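Local coordinates for protein KmHsv2 (Kluyveromyces marxianus, PDB 3VU4) that probably binds phosphoinositides at membranes as a seven-bladed beta-propeller of the PROPPIN family, related to the autophagy protein Atg18, at residues T23-N28 with G308-W313; L300-H305 with W323-M328. All coordinates share one frame; numbering follows the deposited sequence.

In the fold
Seven four-stranded antiparallel sheets form the propeller; contact 1 links the first and last of them, while contact 2 packs the linker into the last blade against that blade's own turn. Contact 1, centred about 8 Å from the centre of the chain, brings together the inner strands of those blades, 280 residues apart in sequence. Contact 2 lies about 19 Å from that centre, near the surface. Their centres lie 13 Å apart, and the side chains meet directly: Tyr25 OH of contact 1 is 3.3 Å from Pro324 CD, while Cys309 CB is 3.6 Å from Trp323 CE3. Strand 318-323, paired with 310-313, ends at Trp323, where the turn of contact 2 begins.

Contact 1. Residues T23-N28 with G308-W313; sequences TDYEFN and GCKIAW
The ammonium group of Lys310 joins the first and last blades of the beta-propeller, spanning their inner strands 24-27 and 310-313. NZ donates to the backbone carbonyl Tyr25 O at 2.8 Å, nearly along the C=O axis (169°). It also forms a salt bridge with Glu26 OE2, whose hydrogen bond, at 3.3 Å, is weak. The bend of the Glu26 chain at chi2 (56°) brings its carboxylate across the lysine, and OE1 accepts from Phe27 N through its anti lone pair. The same ammonium lies over the Tyr25 ring as a cation-pi contact, 4.8 Å from NZ to the ring centroid. Beneath it the extended lysine chain covers that face, with CD 3.7 Å above the ring plane and toward its rim. An alanine in place of Lys310 would probably weaken the link between the blades, losing the charge held by Tyr25 O and Glu26 and the methylenes covering the tyrosine. The strands run nearly parallel (14°) but 8.3 Å apart, so side chains fill the interface. Deeper in, Lys310 CB meets the edge of the Phe27 ring at CE2, and Ala312 CB sits over its centre, 3.6 Å above the plane.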
ATOM      1  N   THR A  23     -10.422 -13.727  -3.466  1.00 41.30           N
ATOM      2  CA  THR A  23      -9.644 -14.325  -2.390  1.00 40.99           C
ATOM      3  C   THR A  23      -8.398 -13.506  -2.062  1.00 41.96           C
ATOM      4  O   THR A  23      -7.733 -13.736  -1.048  1.00 42.14           O
ATOM      5  CB  THR A  23      -9.243 -15.780  -2.745  1.00 40.99           C
ATOM      6  OG1 THR A  23      -8.643 -15.814  -4.048  1.00 39.76           O
ATOM      7  CG2 THR A  23     -10.473 -16.682  -2.744  1.00 40.89           C
ATOM      8  N   ASP A  24      -8.093 -12.542  -2.925  1.00 41.34           N
ATOM      9  CA  ASP A  24      -6.947 -11.667  -2.736  1.00 42.17           C
ATOM     10  C   ASP A  24      -6.894 -10.693  -3.903  1.00 42.08           C
ATOM     11  O   ASP A  24      -7.382 -10.992  -4.996  1.00 42.61           O
ATOM     12  CB  ASP A  24      -5.648 -12.478  -2.665  1.00 42.63           C
ATOM     13  CG  ASP A  24      -4.481 -11.674  -2.104  1.00 42.75           C
ATOM     14  OD1 ASP A  24      -4.696 -10.889  -1.157  1.00 42.85           O
ATOM     15  OD2 ASP A  24      -3.347 -11.842  -2.593  1.00 42.41           O
ATOM     16  N   TYR A  25      -6.323  -9.521  -3.655  1.00 39.83           N
ATOM     17  CA  TYR A  25      -6.196  -8.490  -4.673  1.00 39.20           C
ATOM     18  C   TYR A  25      -5.055  -7.578  -4.253  1.00 40.07           C
ATOM     19  O   TYR A  25      -4.798  -7.407  -3.066  1.00 40.08           O
ATOM     20  CB  TYR A  25      -7.501  -7.698  -4.816  1.00 37.45           C
ATOM     21  CG  TYR A  25      -7.960  -6.982  -3.564  1.00 36.26           C
ATOM     22  CD1 TYR A  25      -8.254  -7.692  -2.394  1.00 33.93           C
ATOM     23  CD2 TYR A  25      -8.111  -5.590  -3.550  1.00 34.89           C
ATOM     24  CE1 TYR A  25      -8.685  -7.033  -1.234  1.00 33.69           C
ATOM     25  CE2 TYR A  25      -8.544  -4.919  -2.400  1.00 32.78           C
ATOM     26  CZ  TYR A  25      -8.825  -5.644  -1.248  1.00 35.22           C
ATOM     27  OH  TYR A  25      -9.232  -4.987  -0.110  1.00 33.98           O
ATOM     28  N   GLU A  26      -4.367  -6.996  -5.225  1.00 40.31           N
ATOM     29  CA  GLU A  26      -3.237  -6.138  -4.917  1.00 39.80           C
ATOM     30  C   GLU A  26      -2.860  -5.323  -6.152  1.00 39.01           C
ATOM     31  O   GLU A  26      -3.085  -5.764  -7.280  1.00 38.22           O
ATOM     32  CB  GLU A  26      -2.067  -7.018  -4.465  1.00 39.67           C
ATOM     33  CG  GLU A  26      -0.872  -6.276  -3.916  1.00 41.66           C
ATOM     34  CD  GLU A  26      -1.241  -5.382  -2.758  1.00 45.04           C
ATOM     35  OE1 GLU A  26      -1.809  -4.296  -3.012  1.00 47.12           O
ATOM     36  OE2 GLU A  26      -0.973  -5.769  -1.598  1.00 42.35           O
ATOM     37  N   PHE A  27      -2.311  -4.129  -5.931  1.00 37.31           N
ATOM     38  CA  PHE A  27      -1.890  -3.247  -7.021  1.00 37.44           C
ATOM     39  C   PHE A  27      -0.461  -3.596  -7.433  1.00 38.10           C
ATOM     40  O   PHE A  27       0.275  -4.199  -6.652  1.00 37.81           O
ATOM     41  CB  PHE A  27      -1.906  -1.791  -6.555  1.00 35.03           C
ATOM     42  CG  PHE A  27      -3.249  -1.303  -6.140  1.00 34.66           C
ATOM     43  CD1 PHE A  27      -4.120  -0.750  -7.073  1.00 31.19           C
ATOM     44  CD2 PHE A  27      -3.662  -1.418  -4.814  1.00 32.92           C
ATOM     45  CE1 PHE A  27      -5.378  -0.319  -6.695  1.00 30.15           C
ATOM     46  CE2 PHE A  27      -4.919  -0.989  -4.427  1.00 29.75           C
ATOM     47  CZ  PHE A  27      -5.781  -0.439  -5.370  1.00 28.85           C
ATOM     48  N   ASN A  28      -0.064  -3.228  -8.649  1.00 39.00           N
ATOM     49  CA  ASN A  28       1.312  -3.490  -9.058  1.00 42.21           C
ATOM     50  C   ASN A  28       2.152  -2.344  -8.488  1.00 42.69           C
ATOM     51  O   ASN A  28       1.605  -1.322  -8.076  1.00 43.52           O
ATOM     52  CB  ASN A  28       1.440  -3.587 -10.584  1.00 43.50           C
ATOM     53  CG  ASN A  28       1.207  -2.268 -11.292  1.00 46.05           C
ATOM     54  OD1 ASN A  28       0.802  -1.265 -10.686  1.00 45.70           O
ATOM     55  ND2 ASN A  28       1.457  -2.266 -12.599  1.00 45.15           N
ATOM     56  N   GLY A 308     -13.133  -5.387   3.625  1.00 51.25           N
ATOM     57  CA  GLY A 308     -12.092  -4.402   3.833  1.00 47.84           C
ATOM     58  C   GLY A 308     -11.933  -3.642   2.538  1.00 45.49           C
ATOM     59  O   GLY A 308     -12.895  -3.519   1.779  1.00 46.40           O
ATOM     60  N   CYS A 309     -10.739  -3.122   2.280  1.00 40.78           N
ATOM     61  CA  CYS A 309     -10.486  -2.415   1.036  1.00 39.47           C
ATOM     62  C   CYS A 309      -9.019  -2.067   0.940  1.00 40.14           C
ATOM     63  O   CYS A 309      -8.264  -2.259   1.897  1.00 39.76           O
ATOM     64  CB  CYS A 309     -11.333  -1.133   0.931  1.00 37.92           C
ATOM     65  SG  CYS A 309     -10.946   0.202   2.112  1.00 34.33           S
ATOM     66  N   LYS A 310      -8.624  -1.578  -0.231  1.00 40.23           N
ATOM     67  CA  LYS A 310      -7.251  -1.156  -0.493  1.00 40.46           C
ATOM     68  C   LYS A 310      -7.361   0.104  -1.312  1.00 40.32           C
ATOM     69  O   LYS A 310      -8.222   0.200  -2.186  1.00 41.81           O
ATOM     70  CB  LYS A 310      -6.471  -2.225  -1.268  1.00 38.45           C
ATOM     71  CG  LYS A 310      -6.176  -3.434  -0.417  1.00 39.10           C
ATOM     72  CD  LYS A 310      -5.178  -4.391  -1.028  1.00 38.99           C
ATOM     73  CE  LYS A 310      -4.954  -5.540  -0.052  1.00 39.56           C
ATOM     74  NZ  LYS A 310      -4.020  -6.577  -0.551  1.00 44.74           N
ATOM     75  N   ILE A 311      -6.513   1.079  -1.019  1.00 39.40           N
ATOM     76  CA  ILE A 311      -6.558   2.331  -1.755  1.00 38.76           C
ATOM     77  C   ILE A 311      -5.255   2.571  -2.496  1.00 38.41           C
ATOM     78  O   ILE A 311      -4.234   1.941  -2.213  1.00 39.38           O
ATOM     79  CB  ILE A 311      -6.872   3.514  -0.807  1.00 39.09           C
ATOM     80  CG1 ILE A 311      -5.717   3.762   0.158  1.00 39.70           C
ATOM     81  CG2 ILE A 311      -8.113   3.184   0.028  1.00 40.01           C
ATOM     82  CD1 ILE A 311      -6.058   4.739   1.270  1.00 36.87           C
ATOM     83  N   ALA A 312      -5.298   3.469  -3.467  1.00 37.14           N
ATOM     84  CA  ALA A 312      -4.111   3.785  -4.243  1.00 36.14           C
ATOM     85  C   ALA A 312      -4.295   5.118  -4.945  1.00 35.27           C
ATOM     86  O   ALA A 312      -5.326   5.364  -5.581  1.00 34.35           O
ATOM     87  CB  ALA A 312      -3.841   2.686  -5.262  1.00 33.05           C
ATOM     88  N   TRP A 313      -3.307   5.992  -4.808  1.00 35.52           N
ATOM     89  CA  TRP A 313      -3.385   7.283  -5.477  1.00 35.41           C
ATOM     90  C   TRP A 313      -3.026   7.020  -6.924  1.00 36.11           C
ATOM     91  O   TRP A 313      -2.180   6.179  -7.216  1.00 36.28           O
ATOM     92  CB  TRP A 313      -2.406   8.284  -4.868  1.00 32.66           C
ATOM     93  CG  TRP A 313      -2.772   8.718  -3.482  1.00 32.07           C
ATOM     94  CD1 TRP A 313      -2.560   8.030  -2.320  1.00 31.02           C
ATOM     95  CD2 TRP A 313      -3.384   9.957  -3.107  1.00 31.88           C
ATOM     96  NE1 TRP A 313      -2.994   8.768  -1.246  1.00 31.22           N
ATOM     97  CE2 TRP A 313      -3.504   9.954  -1.701  1.00 31.46           C
ATOM     98  CE3 TRP A 313      -3.838  11.071  -3.822  1.00 29.65           C
ATOM     99  CZ2 TRP A 313      -4.061  11.027  -0.995  1.00 31.62           C
ATOM    100  CZ3 TRP A 313      -4.389  12.138  -3.121  1.00 30.26           C
ATOM    101  CH2 TRP A 313      -4.496  12.107  -1.720  1.00 30.03           C
TER

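Contact 2. Residues L300-H305 with W323-M328; sequences LSVDKH and WPHTRM
Two aromatic rings of segment 323-328 receive the linker 300-305 in different ways. One face of the Trp323 indole carries Val302 CG2, 4.2 Å above the plane and displaced toward the rim, whereas Leu300 CD1 comes to the edge of the six-membered ring, 4.1 Å from CH2. The indole NE1 is hydrogen-bonded to Glu330. On His325, one face is covered by Thr326 CG2 of the same turn, and the edge is turned to Asp303; Val302 CG2 also reaches CE1 obliquely, at 3.7 Å, so this methyl bridges the two rings. With CG in the crowded position between its backbone N and carbonyl carbon, the histidine meets the aspartate tip to tip. NE2 donates to Asp303 OD1 at 2.9 Å along a bent path (133°), the oxygen lying close to the ring plane. The ring and carboxylate planes stand 80° apart, and NE2 meets OD1 from above the carboxylate plane. OD1 also accepts from His305 N through its anti lone pair, at 2.9 Å, so two N-H groups grip the one oxygen. A carboxylate so placed would probably stabilise a protonated His325. Near the surface of the propeller, an Asx turn in the linker between the sixth and seventh blades, made by Asp303 and His305, packs on a beta-hairpin of the seventh blade whose turn closes with a G1 beta bulge at Arg327 and Met328.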
ATOM      1  N   LEU A 300     -17.249   7.165   3.536  1.00 39.50           N
ATOM      2  CA  LEU A 300     -17.471   6.268   2.416  1.00 39.62           C
ATOM      3  C   LEU A 300     -18.825   5.574   2.499  1.00 40.24           C
ATOM      4  O   LEU A 300     -19.350   5.321   3.586  1.00 40.31           O
ATOM      5  CB  LEU A 300     -16.338   5.242   2.353  1.00 37.18           C
ATOM      6  CG  LEU A 300     -14.967   5.901   2.144  1.00 37.11           C
ATOM      7  CD1 LEU A 300     -13.838   4.946   2.535  1.00 33.20           C
ATOM      8  CD2 LEU A 300     -14.853   6.373   0.687  1.00 32.83           C
ATOM      9  N   SER A 301     -19.384   5.291   1.329  1.00 40.94           N
ATOM     10  CA  SER A 301     -20.675   4.637   1.205  1.00 42.37           C
ATOM     11  C   SER A 301     -20.499   3.149   0.940  1.00 43.03           C
ATOM     12  O   SER A 301     -20.080   2.757  -0.143  1.00 43.76           O
ATOM     13  CB  SER A 301     -21.459   5.271   0.053  1.00 42.06           C
ATOM     14  OG  SER A 301     -22.560   4.465  -0.329  1.00 43.24           O
ATOM     15  N   VAL A 302     -20.816   2.315   1.920  1.00 44.88           N
ATOM     16  CA  VAL A 302     -20.684   0.881   1.719  1.00 48.93           C
ATOM     17  C   VAL A 302     -21.813   0.077   2.386  1.00 49.21           C
ATOM     18  O   VAL A 302     -22.342   0.479   3.420  1.00 48.36           O
ATOM     19  CB  VAL A 302     -19.307   0.386   2.231  1.00 51.13           C
ATOM     20  CG1 VAL A 302     -19.230   0.508   3.757  1.00 47.97           C
ATOM     21  CG2 VAL A 302     -19.074  -1.051   1.753  1.00 52.96           C
ATOM     22  N   ASP A 303     -22.190  -1.052   1.783  1.00 50.76           N
ATOM     23  CA  ASP A 303     -23.253  -1.882   2.341  1.00 52.06           C
ATOM     24  C   ASP A 303     -22.762  -2.645   3.563  1.00 52.73           C
ATOM     25  O   ASP A 303     -21.584  -2.593   3.892  1.00 51.78           O
ATOM     26  CB  ASP A 303     -23.817  -2.850   1.290  1.00 53.59           C
ATOM     27  CG  ASP A 303     -22.762  -3.763   0.691  1.00 55.55           C
ATOM     28  OD1 ASP A 303     -22.000  -4.397   1.454  1.00 53.83           O
ATOM     29  OD2 ASP A 303     -22.713  -3.856  -0.555  1.00 57.94           O
ATOM     30  N   LYS A 304     -23.665  -3.352   4.233  1.00 54.60           N
ATOM     31  CA  LYS A 304     -23.322  -4.081   5.447  1.00 56.98           C
ATOM     32  C   LYS A 304     -22.465  -5.323   5.266  1.00 57.58           C
ATOM     33  O   LYS A 304     -22.138  -6.004   6.235  1.00 58.80           O
ATOM     34  CB  LYS A 304     -24.596  -4.451   6.211  1.00 59.22           C
ATOM     35  CG  LYS A 304     -25.537  -5.401   5.482  1.00 62.22           C
ATOM     36  CD  LYS A 304     -26.742  -5.740   6.362  1.00 65.25           C
ATOM     37  CE  LYS A 304     -27.684  -6.749   5.704  1.00 66.15           C
ATOM     38  NZ  LYS A 304     -28.816  -7.134   6.606  1.00 65.56           N
ATOM     39  N   HIS A 305     -22.076  -5.612   4.035  1.00 58.23           N
ATOM     40  CA  HIS A 305     -21.257  -6.788   3.781  1.00 59.38           C
ATOM     41  C   HIS A 305     -19.769  -6.460   3.571  1.00 58.52           C
ATOM     42  O   HIS A 305     -19.015  -7.289   3.058  1.00 58.79           O
ATOM     43  CB  HIS A 305     -21.823  -7.530   2.565  1.00 62.05           C
ATOM     44  CG  HIS A 305     -23.286  -7.835   2.681  1.00 65.95           C
ATOM     45  ND1 HIS A 305     -23.796  -8.688   3.639  1.00 66.04           N
ATOM     46  CD2 HIS A 305     -24.355  -7.353   2.001  1.00 67.19           C
ATOM     47  CE1 HIS A 305     -25.114  -8.715   3.546  1.00 66.46           C
ATOM     48  NE2 HIS A 305     -25.479  -7.913   2.560  1.00 67.56           N
ATOM     49  N   TRP A 323     -13.130  -2.293  -3.377  1.00 32.90           N
ATOM     50  CA  TRP A 323     -13.875  -3.081  -2.407  1.00 34.04           C
ATOM     51  C   TRP A 323     -13.934  -4.518  -2.913  1.00 35.50           C
ATOM     52  O   TRP A 323     -14.641  -4.807  -3.880  1.00 37.17           O
ATOM     53  CB  TRP A 323     -15.289  -2.527  -2.259  1.00 31.40           C
ATOM     54  CG  TRP A 323     -15.338  -1.081  -1.890  1.00 33.01           C
ATOM     55  CD1 TRP A 323     -15.545  -0.015  -2.734  1.00 32.20           C
ATOM     56  CD2 TRP A 323     -15.184  -0.530  -0.574  1.00 32.94           C
ATOM     57  NE1 TRP A 323     -15.532   1.160  -2.016  1.00 33.68           N
ATOM     58  CE2 TRP A 323     -15.313   0.875  -0.694  1.00 32.28           C
ATOM     59  CE3 TRP A 323     -14.947  -1.087   0.692  1.00 31.79           C
ATOM     60  CZ2 TRP A 323     -15.218   1.730   0.410  1.00 31.90           C
ATOM     61  CZ3 TRP A 323     -14.850  -0.233   1.789  1.00 31.94           C
ATOM     62  CH2 TRP A 323     -14.985   1.160   1.637  1.00 30.95           C
ATOM     63  N   PRO A 324     -13.193  -5.439  -2.273  1.00 36.51           N
ATOM     64  CA  PRO A 324     -13.209  -6.836  -2.728  1.00 38.43           C
ATOM     65  C   PRO A 324     -14.569  -7.531  -2.724  1.00 39.91           C
ATOM     66  O   PRO A 324     -14.843  -8.315  -3.629  1.00 43.78           O
ATOM     67  CB  PRO A 324     -12.185  -7.521  -1.812  1.00 36.72           C
ATOM     68  CG  PRO A 324     -12.246  -6.710  -0.566  1.00 37.83           C
ATOM     69  CD  PRO A 324     -12.335  -5.284  -1.085  1.00 36.40           C
ATOM     70  N   HIS A 325     -15.422  -7.228  -1.745  1.00 40.68           N
ATOM     71  CA  HIS A 325     -16.745  -7.860  -1.640  1.00 42.10           C
ATOM     72  C   HIS A 325     -17.763  -7.535  -2.748  1.00 42.67           C
ATOM     73  O   HIS A 325     -18.638  -8.345  -3.035  1.00 45.07           O
ATOM     74  CB  HIS A 325     -17.374  -7.577  -0.264  1.00 43.57           C
ATOM     75  CG  HIS A 325     -18.043  -6.239  -0.158  1.00 48.63           C
ATOM     76  ND1 HIS A 325     -17.382  -5.049  -0.385  1.00 49.14           N
ATOM     77  CD2 HIS A 325     -19.316  -5.906   0.163  1.00 50.14           C
ATOM     78  CE1 HIS A 325     -18.219  -4.042  -0.208  1.00 50.27           C
ATOM     79  NE2 HIS A 325     -19.399  -4.534   0.125  1.00 50.73           N
ATOM     80  N   THR A 326     -17.683  -6.366  -3.366  1.00 42.95           N
ATOM     81  CA  THR A 326     -18.613  -6.066  -4.452  1.00 44.07           C
ATOM     82  C   THR A 326     -17.810  -5.889  -5.729  1.00 43.42           C
ATOM     83  O   THR A 326     -18.362  -5.561  -6.775  1.00 42.70           O
ATOM     84  CB  THR A 326     -19.421  -4.766  -4.207  1.00 46.71           C
ATOM     85  OG1 THR A 326     -18.525  -3.651  -4.095  1.00 49.62           O
ATOM     86  CG2 THR A 326     -20.255  -4.883  -2.937  1.00 47.90           C
ATOM     87  N   ARG A 327     -16.502  -6.125  -5.626  1.00 44.71           N
ATOM     88  CA  ARG A 327     -15.568  -5.970  -6.740  1.00 44.78           C
ATOM     89  C   ARG A 327     -15.786  -4.640  -7.439  1.00 44.86           C
ATOM     90  O   ARG A 327     -15.788  -4.552  -8.672  1.00 45.28           O
ATOM     91  CB  ARG A 327     -15.698  -7.122  -7.741  1.00 47.10           C
ATOM     92  CG  ARG A 327     -14.812  -8.308  -7.405  1.00 50.12           C
ATOM     93  CD  ARG A 327     -14.909  -9.428  -8.435  1.00 55.51           C
ATOM     94  NE  ARG A 327     -16.252 -10.008  -8.508  1.00 59.20           N
ATOM     95  CZ  ARG A 327     -17.149  -9.717  -9.452  1.00 61.02           C
ATOM     96  NH1 ARG A 327     -18.346 -10.294  -9.433  1.00 59.84           N
ATOM     97  NH2 ARG A 327     -16.845  -8.860 -10.427  1.00 59.71           N
ATOM     98  N   MET A 328     -15.968  -3.598  -6.634  1.00 44.25           N
ATOM     99  CA  MET A 328     -16.181  -2.259  -7.158  1.00 43.16           C
ATOM    100  C   MET A 328     -14.985  -1.341  -6.936  1.00 40.89           C
ATOM    101  O   MET A 328     -14.275  -1.458  -5.933  1.00 41.43           O
ATOM    102  CB  MET A 328     -17.435  -1.661  -6.536  1.00 42.54           C
ATOM    103  CG  MET A 328     -18.523  -1.516  -7.566  1.00 46.67           C
ATOM    104  SD  MET A 328     -20.152  -1.326  -6.898  1.00 50.73           S
ATOM    105  CE  MET A 328     -20.674  -3.023  -6.798  1.00 47.43           C
TER